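Local structure of N-terminal acetyltransferase-like protein (Chaetomium thermophilum, 5NNP) at residues 443-448 and 462-467; 451-456 and 491-496. The protein is probably the auxiliary subunit of an N-terminal acetyltransferase A complex, a helical-repeat scaffold that would hold the catalytic subunit. All coordinates share one frame; numbering follows the deposited sequence.

Going from the N terminus, helix 442-454 comes first and supplies one side of both contacts: its residues 443-448 enter contact 1, and its last turn and the two residues after it, 451-456, enter contact 2. The chain then turns back through helix 458-465, whose end closes contact 1 after 13 intervening residues, and runs on to helix 487-499, which closes contact 2 after 34. Because 451-456 lies between the two halves of contact 1 while 491-496 lies beyond them, the loops cross. Their centres are about 12 Å apart, and Thr464 OG1 and Gln452 OE1, probably hydrogen-bonded, join them. Together they tie helix 442-454 to two later helices of the solenoid.

Contact 1: 443-448 and 462-467; sequences YINSKA and LATMGL. With PO4 (phosphate ion), chain U.
Neighbouring helices 442-454 and 458-465 of the TPR-like solenoid pair here, and Asn445 meets the C-terminal end of the second helix. Its CG stands anti to the backbone N (chi1 180°), and the amide slides past the Thr464 side chain in the opposite direction. ND2 donates to Thr464 O at 3.0 Å, with an N-H...O angle of 160°. The oxygen lies in the amide plane, whereas ND2 sits 52° above the carbonyl plane; Leu467 N reaches the same oxygen from the opposite face, so two donors hold it. Thr464 CG2 packs 3.4 Å from Asn445 ND2, and Leu467 CB lies 3.8 Å from that nitrogen. The bend at chi2 of Met465 brings SD to 4.4 Å from Ser446 CA. Thr464 OG1 turns elsewhere, to Gln452 OE1 and Lys460 O. A leucine in place of Asn445 would probably leave Thr464 O with the Leu467 N bond alone of these two and bring an apolar end against a buried carbonyl. Arg435 of helix 424-436 touches both Asn445 and Thr464, adding a third helix to packing characteristic of an alpha-alpha solenoid.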
ATOM      1  N   TYR A 443       0.934 -20.068  -5.268  1.00 29.29           N
ATOM      2  CA  TYR A 443       0.216 -19.330  -6.297  1.00 26.76           C
ATOM      3  C   TYR A 443      -0.867 -20.168  -6.921  1.00 28.49           C
ATOM      4  O   TYR A 443      -1.986 -19.710  -7.061  1.00 38.03           O
ATOM      5  CB  TYR A 443       1.149 -18.837  -7.399  1.00 33.25           C
ATOM      6  CG  TYR A 443       0.403 -18.054  -8.462  1.00 30.15           C
ATOM      7  CD1 TYR A 443      -0.285 -18.713  -9.479  1.00 28.01           C
ATOM      8  CD2 TYR A 443       0.356 -16.665  -8.424  1.00 23.86           C
ATOM      9  CE1 TYR A 443      -0.985 -18.018 -10.432  1.00 30.70           C
ATOM     10  CE2 TYR A 443      -0.337 -15.963  -9.371  1.00 31.72           C
ATOM     11  CZ  TYR A 443      -1.003 -16.645 -10.384  1.00 38.12           C
ATOM     12  OH  TYR A 443      -1.695 -15.943 -11.346  1.00 47.93           O
ATOM     13  N   ILE A 444      -0.535 -21.393  -7.317  1.00 31.02           N
ATOM     14  CA  ILE A 444      -1.534 -22.252  -7.923  1.00 36.00           C
ATOM     15  C   ILE A 444      -2.550 -22.688  -6.855  1.00 37.01           C
ATOM     16  O   ILE A 444      -3.723 -22.867  -7.149  1.00 38.73           O
ATOM     17  CB  ILE A 444      -0.894 -23.485  -8.646  1.00 38.83           C
ATOM     18  CG1 ILE A 444      -1.929 -24.160  -9.554  1.00 41.29           C
ATOM     19  CG2 ILE A 444      -0.266 -24.490  -7.668  1.00 30.81           C
ATOM     20  CD1 ILE A 444      -2.596 -23.178 -10.536  1.00 34.67           C
ATOM     21  N   ASN A 445      -2.119 -22.813  -5.606  1.00 38.02           N
ATOM     22  CA  ASN A 445      -3.073 -23.129  -4.553  1.00 34.42           C
ATOM     23  C   ASN A 445      -4.104 -22.009  -4.415  1.00 38.02           C
ATOM     24  O   ASN A 445      -5.303 -22.270  -4.290  1.00 35.16           O
ATOM     25  CB  ASN A 445      -2.365 -23.371  -3.221  1.00 36.51           C
ATOM     26  CG  ASN A 445      -3.336 -23.694  -2.086  1.00 35.50           C
ATOM     27  OD1 ASN A 445      -3.902 -22.794  -1.473  1.00 37.06           O
ATOM     28  ND2 ASN A 445      -3.518 -24.983  -1.798  1.00 26.63           N
ATOM     29  N   SER A 446      -3.634 -20.762  -4.466  1.00 38.95           N
ATOM     30  CA  SER A 446      -4.515 -19.597  -4.359  1.00 33.39           C
ATOM     31  C   SER A 446      -5.506 -19.502  -5.523  1.00 35.08           C
ATOM     32  O   SER A 446      -6.657 -19.121  -5.337  1.00 39.01           O
ATOM     33  CB  SER A 446      -3.691 -18.308  -4.276  1.00 30.24           C
ATOM     34  OG  SER A 446      -2.831 -18.323  -3.149  1.00 35.55           O
ATOM     35  N   LYS A 447      -5.049 -19.836  -6.720  1.00 33.61           N
ATOM     36  CA  LYS A 447      -5.906 -19.860  -7.896  1.00 37.94           C
ATOM     37  C   LYS A 447      -7.048 -20.872  -7.763  1.00 42.26           C
ATOM     38  O   LYS A 447      -8.204 -20.594  -8.107  1.00 39.82           O
ATOM     39  CB  LYS A 447      -5.073 -20.189  -9.123  1.00 38.85           C
ATOM     40  CG  LYS A 447      -4.661 -18.990  -9.900  1.00 45.37           C
ATOM     41  CD  LYS A 447      -5.837 -18.442 -10.658  1.00 49.74           C
ATOM     42  CE  LYS A 447      -5.466 -17.138 -11.332  1.00 58.68           C
ATOM     43  NZ  LYS A 447      -5.372 -16.015 -10.351  1.00 57.75           N
ATOM     44  N   ALA A 448      -6.714 -22.051  -7.260  1.00 32.07           N
ATOM     45  CA  ALA A 448      -7.704 -23.109  -7.143  1.00 36.10           C
ATOM     46  C   ALA A 448      -8.779 -22.688  -6.146  1.00 40.21           C
ATOM     47  O   ALA A 448      -9.974 -22.762  -6.436  1.00 43.77           O
ATOM     48  CB  ALA A 448      -7.043 -24.436  -6.728  1.00 31.56           C
ATOM     49  N   LEU A 462     -11.829 -22.987   1.386  1.00 41.11           N
ATOM     50  CA  LEU A 462     -11.157 -22.787   2.662  1.00 34.83           C
ATOM     51  C   LEU A 462     -10.247 -23.976   3.015  1.00 42.78           C
ATOM     52  O   LEU A 462      -9.211 -23.809   3.654  1.00 41.85           O
ATOM     53  CB  LEU A 462     -12.193 -22.558   3.768  1.00 37.09           C
ATOM     54  CG  LEU A 462     -11.692 -22.119   5.154  1.00 45.07           C
ATOM     55  CD1 LEU A 462     -10.787 -20.909   5.056  1.00 42.06           C
ATOM     56  CD2 LEU A 462     -12.844 -21.833   6.118  1.00 36.48           C
ATOM     57  N   ALA A 463     -10.625 -25.180   2.596  1.00 36.36           N
ATOM     58  CA  ALA A 463      -9.811 -26.343   2.927  1.00 39.37           C
ATOM     59  C   ALA A 463      -8.586 -26.416   2.017  1.00 48.90           C
ATOM     60  O   ALA A 463      -7.542 -26.946   2.400  1.00 55.76           O
ATOM     61  CB  ALA A 463     -10.628 -27.608   2.835  1.00 32.53           C
ATOM     62  N   THR A 464      -8.720 -25.881   0.810  1.00 44.13           N
ATOM     63  CA  THR A 464      -7.589 -25.757  -0.098  1.00 40.98           C
ATOM     64  C   THR A 464      -6.547 -24.802   0.500  1.00 46.07           C
ATOM     65  O   THR A 464      -5.344 -25.087   0.523  1.00 42.80           O
ATOM     66  CB  THR A 464      -8.044 -25.238  -1.471  1.00 40.83           C
ATOM     67  OG1 THR A 464      -9.081 -26.080  -1.992  1.00 43.72           O
ATOM     68  CG2 THR A 464      -6.878 -25.169  -2.457  1.00 40.94           C
ATOM     69  N   MET A 465      -7.021 -23.661   0.989  1.00 44.29           N
ATOM     70  CA  MET A 465      -6.126 -22.683   1.576  1.00 40.42           C
ATOM     71  C   MET A 465      -5.479 -23.268   2.832  1.00 42.53           C
ATOM     72  O   MET A 465      -4.346 -22.922   3.168  1.00 42.49           O
ATOM     73  CB  MET A 465      -6.871 -21.391   1.894  1.00 34.12           C
ATOM     74  CG  MET A 465      -7.460 -20.699   0.680  1.00 39.81           C
ATOM     75  SD  MET A 465      -6.316 -19.723  -0.328  1.00 33.25           S
ATOM     76  CE  MET A 465      -5.935 -18.372   0.789  1.00 42.36           C
ATOM     77  N   GLY A 466      -6.203 -24.160   3.506  1.00 36.76           N
ATOM     78  CA  GLY A 466      -5.696 -24.847   4.679  1.00 38.92           C
ATOM     79  C   GLY A 466      -4.403 -25.602   4.409  1.00 45.20           C
ATOM     80  O   GLY A 466      -3.628 -25.869   5.332  1.00 50.89           O
ATOM     81  N   LEU A 467      -4.148 -25.936   3.143  1.00 37.26           N
ATOM     82  CA  LEU A 467      -2.894 -26.588   2.794  1.00 34.37           C
ATOM     83  C   LEU A 467      -1.667 -25.673   3.019  1.00 39.33           C
ATOM     84  O   LEU A 467      -0.542 -26.162   3.125  1.00 44.00           O
ATOM     85  CB  LEU A 467      -2.933 -27.074   1.349  1.00 30.74           C
ATOM     86  CG  LEU A 467      -3.540 -28.459   1.031  1.00 37.03           C
ATOM     87  CD1 LEU A 467      -4.458 -28.973   2.134  1.00 31.25           C
ATOM     88  CD2 LEU A 467      -4.267 -28.423  -0.306  1.00 28.35           C
TER
HETATM   89  P   PO4 U 813      -7.878 -15.369 -13.273  1.00 91.65           P
HETATM   90  O1  PO4 U 813      -8.511 -16.678 -13.670  1.00 91.90           O
HETATM   91  O2  PO4 U 813      -8.666 -14.247 -13.913  1.00 96.43           O
HETATM   92  O3  PO4 U 813      -7.907 -15.197 -11.769  1.00 90.57           O
HETATM   93  O4  PO4 U 813      -6.443 -15.356 -13.746  1.00 92.08           O

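Contact 2: 451-456 and 491-496; sequences YQLRNN and TEDGEA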
ATOM      1  N   TYR A 451     -11.036 -20.062  -7.751  1.00 46.39           N
ATOM      2  CA  TYR A 451     -11.951 -20.714  -8.684  1.00 44.18           C
ATOM      3  C   TYR A 451     -13.069 -21.488  -7.969  1.00 44.12           C
ATOM      4  O   TYR A 451     -14.212 -21.499  -8.414  1.00 46.13           O
ATOM      5  CB  TYR A 451     -11.170 -21.623  -9.632  1.00 36.52           C
ATOM      6  CG  TYR A 451     -10.687 -20.860 -10.842  1.00 42.52           C
ATOM      7  CD1 TYR A 451     -10.065 -19.632 -10.694  1.00 45.99           C
ATOM      8  CD2 TYR A 451     -10.883 -21.344 -12.129  1.00 49.25           C
ATOM      9  CE1 TYR A 451      -9.642 -18.909 -11.783  1.00 43.99           C
ATOM     10  CE2 TYR A 451     -10.456 -20.625 -13.231  1.00 48.23           C
ATOM     11  CZ  TYR A 451      -9.842 -19.407 -13.049  1.00 45.36           C
ATOM     12  OH  TYR A 451      -9.419 -18.680 -14.137  1.00 45.62           O
ATOM     13  N   GLN A 452     -12.752 -22.099  -6.841  1.00 38.67           N
ATOM     14  CA  GLN A 452     -13.767 -22.801  -6.078  1.00 36.92           C
ATOM     15  C   GLN A 452     -14.782 -21.824  -5.477  1.00 41.55           C
ATOM     16  O   GLN A 452     -15.997 -22.082  -5.511  1.00 42.79           O
ATOM     17  CB  GLN A 452     -13.097 -23.666  -5.009  1.00 38.13           C
ATOM     18  CG  GLN A 452     -12.360 -24.869  -5.623  1.00 35.81           C
ATOM     19  CD  GLN A 452     -11.401 -25.564  -4.668  1.00 44.50           C
ATOM     20  OE1 GLN A 452     -11.119 -25.063  -3.576  1.00 49.51           O
ATOM     21  NE2 GLN A 452     -10.891 -26.729  -5.078  1.00 40.61           N
ATOM     22  N   LEU A 453     -14.296 -20.698  -4.950  1.00 40.80           N
ATOM     23  CA  LEU A 453     -15.185 -19.637  -4.481  1.00 44.10           C
ATOM     24  C   LEU A 453     -16.017 -19.063  -5.629  1.00 45.25           C
ATOM     25  O   LEU A 453     -17.190 -18.754  -5.458  1.00 46.12           O
ATOM     26  CB  LEU A 453     -14.392 -18.519  -3.801  1.00 40.24           C
ATOM     27  CG  LEU A 453     -13.654 -18.899  -2.519  1.00 39.77           C
ATOM     28  CD1 LEU A 453     -12.816 -17.740  -2.054  1.00 42.25           C
ATOM     29  CD2 LEU A 453     -14.628 -19.304  -1.436  1.00 42.29           C
ATOM     30  N   ARG A 454     -15.406 -18.912  -6.796  1.00 44.80           N
ATOM     31  CA  ARG A 454     -16.149 -18.486  -7.976  1.00 47.04           C
ATOM     32  C   ARG A 454     -17.246 -19.494  -8.322  1.00 48.11           C
ATOM     33  O   ARG A 454     -18.256 -19.127  -8.917  1.00 57.00           O
ATOM     34  CB  ARG A 454     -15.213 -18.292  -9.171  1.00 40.04           C
ATOM     35  CG  ARG A 454     -14.311 -17.088  -9.054  1.00 43.77           C
ATOM     36  CD  ARG A 454     -15.126 -15.824  -8.883  1.00 42.80           C
ATOM     37  NE  ARG A 454     -14.293 -14.637  -8.703  1.00 51.35           N
ATOM     38  CZ  ARG A 454     -13.779 -13.915  -9.694  1.00 52.26           C
ATOM     39  NH1 ARG A 454     -13.985 -14.263 -10.952  1.00 53.31           N
ATOM     40  NH2 ARG A 454     -13.050 -12.841  -9.425  1.00 58.62           N
ATOM     41  N   ASN A 455     -17.043 -20.755  -7.943  1.00 40.06           N
ATOM     42  CA  ASN A 455     -18.061 -21.790  -8.108  1.00 40.72           C
ATOM     43  C   ASN A 455     -18.913 -21.968  -6.843  1.00 44.25           C
ATOM     44  O   ASN A 455     -19.613 -22.956  -6.683  1.00 41.45           O
ATOM     45  CB  ASN A 455     -17.409 -23.113  -8.488  1.00 43.76           C
ATOM     46  CG  ASN A 455     -18.404 -24.131  -8.988  1.00 44.59           C
ATOM     47  OD1 ASN A 455     -19.389 -23.787  -9.623  1.00 52.63           O
ATOM     48  ND2 ASN A 455     -18.140 -25.392  -8.715  1.00 42.81           N
ATOM     49  N   ASN A 456     -18.834 -20.982  -5.961  1.00 40.24           N
ATOM     50  CA  ASN A 456     -19.566 -20.957  -4.713  1.00 41.74           C
ATOM     51  C   ASN A 456     -19.298 -22.132  -3.796  1.00 48.19           C
ATOM     52  O   ASN A 456     -20.177 -22.503  -3.027  1.00 53.16           O
ATOM     53  CB  ASN A 456     -21.063 -20.859  -4.976  1.00 46.32           C
ATOM     54  CG  ASN A 456     -21.466 -19.511  -5.517  1.00 55.16           C
ATOM     55  OD1 ASN A 456     -20.662 -18.584  -5.551  1.00 54.09           O
ATOM     56  ND2 ASN A 456     -22.721 -19.389  -5.942  1.00 60.70           N
ATOM     57  N   THR A 491     -12.540 -10.984   0.702  1.00 38.99           N
ATOM     58  CA  THR A 491     -13.519 -10.371  -0.197  1.00 36.86           C
ATOM     59  C   THR A 491     -14.229 -11.431  -1.040  1.00 42.20           C
ATOM     60  O   THR A 491     -15.460 -11.450  -1.114  1.00 41.45           O
ATOM     61  CB  THR A 491     -12.873  -9.335  -1.130  1.00 32.40           C
ATOM     62  OG1 THR A 491     -12.107  -8.405  -0.360  1.00 34.45           O
ATOM     63  CG2 THR A 491     -13.938  -8.573  -1.890  1.00 35.01           C
ATOM     64  N   GLU A 492     -13.447 -12.306  -1.672  1.00 39.28           N
ATOM     65  CA  GLU A 492     -13.994 -13.396  -2.478  1.00 37.54           C
ATOM     66  C   GLU A 492     -14.919 -14.301  -1.669  1.00 40.93           C
ATOM     67  O   GLU A 492     -15.993 -14.684  -2.121  1.00 45.97           O
ATOM     68  CB  GLU A 492     -12.856 -14.223  -3.075  1.00 39.94           C
ATOM     69  CG  GLU A 492     -12.167 -13.560  -4.252  1.00 31.67           C
ATOM     70  CD  GLU A 492     -13.071 -13.450  -5.456  1.00 39.61           C
ATOM     71  OE1 GLU A 492     -12.792 -12.621  -6.334  1.00 37.64           O
ATOM     72  OE2 GLU A 492     -14.063 -14.207  -5.541  1.00 52.59           O
ATOM     73  N   ASP A 493     -14.491 -14.646  -0.462  1.00 40.54           N
ATOM     74  CA  ASP A 493     -15.292 -15.477   0.424  1.00 42.22           C
ATOM     75  C   ASP A 493     -16.633 -14.813   0.727  1.00 46.38           C
ATOM     76  O   ASP A 493     -17.663 -15.479   0.786  1.00 44.84           O
ATOM     77  CB  ASP A 493     -14.539 -15.755   1.723  1.00 37.50           C
ATOM     78  CG  ASP A 493     -15.179 -16.856   2.547  1.00 46.89           C
ATOM     79  OD1 ASP A 493     -15.618 -17.872   1.966  1.00 41.16           O
ATOM     80  OD2 ASP A 493     -15.236 -16.713   3.786  1.00 55.91           O
ATOM     81  N   GLY A 494     -16.609 -13.500   0.922  1.00 44.44           N
ATOM     82  CA  GLY A 494     -17.813 -12.754   1.227  1.00 43.34           C
ATOM     83  C   GLY A 494     -18.780 -12.743   0.060  1.00 48.62           C
ATOM     84  O   GLY A 494     -19.963 -13.042   0.224  1.00 55.16           O
ATOM     85  N   GLU A 495     -18.273 -12.407  -1.121  1.00 42.55           N
ATOM     86  CA  GLU A 495     -19.094 -12.342  -2.314  1.00 38.65           C
ATOM     87  C   GLU A 495     -19.731 -13.701  -2.599  1.00 43.99           C
ATOM     88  O   GLU A 495     -20.906 -13.781  -2.982  1.00 50.53           O
ATOM     89  CB  GLU A 495     -18.260 -11.846  -3.500  1.00 36.93           C
ATOM     90  CG  GLU A 495     -17.754 -10.420  -3.303  1.00 35.53           C
ATOM     91  CD  GLU A 495     -16.933  -9.886  -4.461  1.00 40.82           C
ATOM     92  OE1 GLU A 495     -16.572 -10.654  -5.375  1.00 45.40           O
ATOM     93  OE2 GLU A 495     -16.647  -8.676  -4.463  1.00 44.10           O
ATOM     94  N   ALA A 496     -18.972 -14.768  -2.376  1.00 39.33           N
ATOM     95  CA  ALA A 496     -19.500 -16.126  -2.516  1.00 42.89           C
ATOM     96  C   ALA A 496     -20.650 -16.426  -1.540  1.00 45.95           C
ATOM     97  O   ALA A 496     -21.700 -16.941  -1.937  1.00 49.75           O
ATOM     98  CB  ALA A 496     -18.389 -17.129  -2.327  1.00 41.51           C
TER
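Glu492 OE1 is gripped by two arginines, Arg454 from across the contact and Arg558 of helix 554-572. Arg454 takes the carboxylate side-on, through two nearly straight bonds. Its NH2 donates to Glu492 OE1 at 3.1 Å, with an N-H...O angle of 162°. Its NE donates to Glu492 OE2 at 3.2 Å. Both oxygens are met on their syn sides and lie close to the guanidinium plane, yet the two flat groups are turned 33° apart, so the fork is twisted. A bend at chi2 (-58°) sets Arg454 CD off the extended path, and the guanidinium reaches helix 487-499 although CB does not point at it. Two positive groups around one carboxylate would be expected to favour its ionised form. Beside the bridge, Leu453 CD1 rests 3.7 Å from Glu492 CB, and its CD2 approaches Asp493 OD1 at 3.8 Å; that carboxylate is held by Arg509 and Asn458. Ala496 CB packs 3.7 Å from Leu453 O, which also receives a bond from Arg499. Asn456 OD1 comes within 4.1 Å of Ala496 CA and takes its hydrogen bond from Arg499. With positive phi, Asn456 is the C-prime residue of a Schellman motif, its N bonding Leu453 O at 2.8 Å and Glu457 N bonding Gln452 O, a turn characteristic of helix C-termini.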